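Long-range contact in endo-alpha-mannosidase (Bacteroides thetaiotaomicron, PDB 4ACY), which probably cleaves internal alpha-mannosidic bonds in mannose-containing glycans, as a family 99 glycoside hydrolase acting as an endo-alpha-mannosidase: residues A[227-231]-A[254-258]. Residue numbers count along the deposited sequence, not the author numbering.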
loop_
_atom_site.group_PDB
_atom_site.type_symbol
_atom_site.label_atom_id
_atom_site.label_comp_id
_atom_site.label_asym_id
_atom_site.label_seq_id
_atom_site.Cartn_x
_atom_site.Cartn_y
_atom_site.Cartn_z
ATOM N N LEU A 227 4.493 3.231 -10.396
ATOM C CA LEU A 227 4.840 1.831 -10.206
ATOM C C LEU A 227 5.724 1.401 -11.368
ATOM O O LEU A 227 5.340 1.536 -12.540
ATOM C CB LEU A 227 3.581 0.958 -10.138
ATOM C CG LEU A 227 3.794 -0.536 -9.881
ATOM C CD1 LEU A 227 4.489 -0.739 -8.560
ATOM C CD2 LEU A 227 2.439 -1.249 -9.885
ATOM N N THR A 228 6.914 0.915 -11.036
ATOM C CA THR A 228 7.818 0.381 -12.040
ATOM C C THR A 228 7.784 -1.137 -11.947
ATOM O O THR A 228 7.708 -1.682 -10.859
ATOM C CB THR A 228 9.270 0.933 -11.906
ATOM O OG1 THR A 228 10.064 0.499 -13.036
ATOM C CG2 THR A 228 9.919 0.480 -10.618
ATOM N N LEU A 229 7.826 -1.795 -13.105
ATOM C CA LEU A 229 7.872 -3.263 -13.184
ATOM C C LEU A 229 9.283 -3.816 -13.351
ATOM O O LEU A 229 9.561 -4.948 -12.974
ATOM C CB LEU A 229 7.026 -3.745 -14.358
ATOM C CG LEU A 229 5.543 -3.415 -14.303
ATOM C CD1 LEU A 229 4.953 -3.854 -15.647
ATOM C CD2 LEU A 229 4.894 -4.110 -13.117
ATOM N N LYS A 230 10.171 -3.020 -13.935
ATOM C CA LYS A 230 11.510 -3.503 -14.213
ATOM C C LYS A 230 12.509 -2.362 -14.334
ATOM O O LYS A 230 12.181 -1.269 -14.802
ATOM C CB LYS A 230 11.528 -4.365 -15.485
ATOM C CG LYS A 230 11.089 -3.662 -16.774
ATOM C CD LYS A 230 10.835 -4.676 -17.907
ATOM C CE LYS A 230 9.442 -5.261 -17.829
ATOM N NZ LYS A 230 9.350 -6.542 -18.592
ATOM N N GLU A 231 13.727 -2.648 -13.895
ATOM C CA GLU A 231 14.844 -1.719 -13.965
ATOM C C GLU A 231 15.038 -1.111 -15.365
ATOM O O GLU A 231 15.383 0.071 -15.490
ATOM C CB GLU A 231 16.104 -2.451 -13.483
ATOM C CG GLU A 231 17.371 -1.643 -13.495
ATOM C CD GLU A 231 18.351 -2.100 -12.448
ATOM O OE1 GLU A 231 18.353 -3.302 -12.078
ATOM O OE2 GLU A 231 19.127 -1.242 -11.995
ATOM N N PHE A 254 8.217 -11.464 -8.111
ATOM C CA PHE A 254 6.993 -11.380 -8.898
ATOM C C PHE A 254 7.195 -10.488 -10.125
ATOM O O PHE A 254 6.658 -10.776 -11.201
ATOM C CB PHE A 254 5.810 -10.890 -8.070
ATOM C CG PHE A 254 4.539 -10.818 -8.853
ATOM C CD1 PHE A 254 3.982 -11.978 -9.407
ATOM C CD2 PHE A 254 3.927 -9.592 -9.084
ATOM C CE1 PHE A 254 2.796 -11.906 -10.176
ATOM C CE2 PHE A 254 2.749 -9.505 -9.830
ATOM C CZ PHE A 254 2.182 -10.671 -10.379
ATOM N N THR A 255 7.933 -9.396 -9.942
ATOM C CA THR A 255 8.417 -8.584 -11.041
ATOM C C THR A 255 9.923 -8.369 -10.858
ATOM O O THR A 255 10.472 -8.611 -9.783
ATOM C CB THR A 255 7.737 -7.203 -11.116
ATOM O OG1 THR A 255 8.044 -6.459 -9.939
ATOM C CG2 THR A 255 6.220 -7.319 -11.304
ATOM N N ASN A 256 10.582 -7.910 -11.916
ATOM C CA ASN A 256 11.976 -7.490 -11.833
ATOM C C ASN A 256 12.165 -6.429 -10.740
ATOM O O ASN A 256 13.097 -6.507 -9.939
ATOM C CB ASN A 256 12.448 -6.976 -13.205
ATOM C CG ASN A 256 13.826 -6.356 -13.161
ATOM O OD1 ASN A 256 13.972 -5.173 -12.867
ATOM N ND2 ASN A 256 14.845 -7.142 -13.492
ATOM N N ALA A 257 11.259 -5.457 -10.693
ATOM C CA ALA A 257 11.364 -4.377 -9.700
ATOM C C ALA A 257 11.160 -4.840 -8.253
ATOM O O ALA A 257 11.659 -4.197 -7.322
ATOM C CB ALA A 257 10.396 -3.276 -10.031
ATOM N N SER A 258 10.410 -5.933 -8.055
ATOM C CA SER A 258 10.179 -6.463 -6.703
ATOM C C SER A 258 11.112 -7.620 -6.395
ATOM O O SER A 258 10.800 -8.482 -5.584
ATOM C CB SER A 258 8.719 -6.873 -6.489
ATOM O OG SER A 258 8.342 -7.911 -7.375
HETATM O O HOH W 1 7.016 -3.998 -9.505
#
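N256 lays its side chain along the backbone of K230 and E231. N256 OD1 accepts a hydrogen bond from E231 N at 2.7 Å; at 173° it is almost straight. The CB atoms of N256 and K230 touch at 3.6 Å, while the lysine chain runs on away from 254-258. One residue further along, A257 N donates to L229 O at 2.9 Å. These two bonds tie the loops through main-chain groups of 227-231, so neither depends on a side chain there. The A257 methyl group points toward 227-231: A257 CB lies 3.2 Å from T228 O and 3.8 Å from T228 CG2. M266 of helix 263-272 touches the side chains of both T228 and A257. L229 CD2 meets T255 CG2 at 3.9 Å and adds an apolar contact. A water links the two loops: the water donates to T228 O at 2.8 Å and accepts from T255 OG1 at 2.7 Å. T255 OG1 in turn accepts from S258 OG at 3.0 Å. The two segments do not pair as strands with each other; L227 ends strand 223-227, and T228 still bonds to Y246 through the backbone. The contact therefore joins the loops that follow two adjacent parallel strands, at the C-terminal end of the (beta/alpha)8 TIM barrel, the end that carries the active site in glycoside hydrolases of this fold.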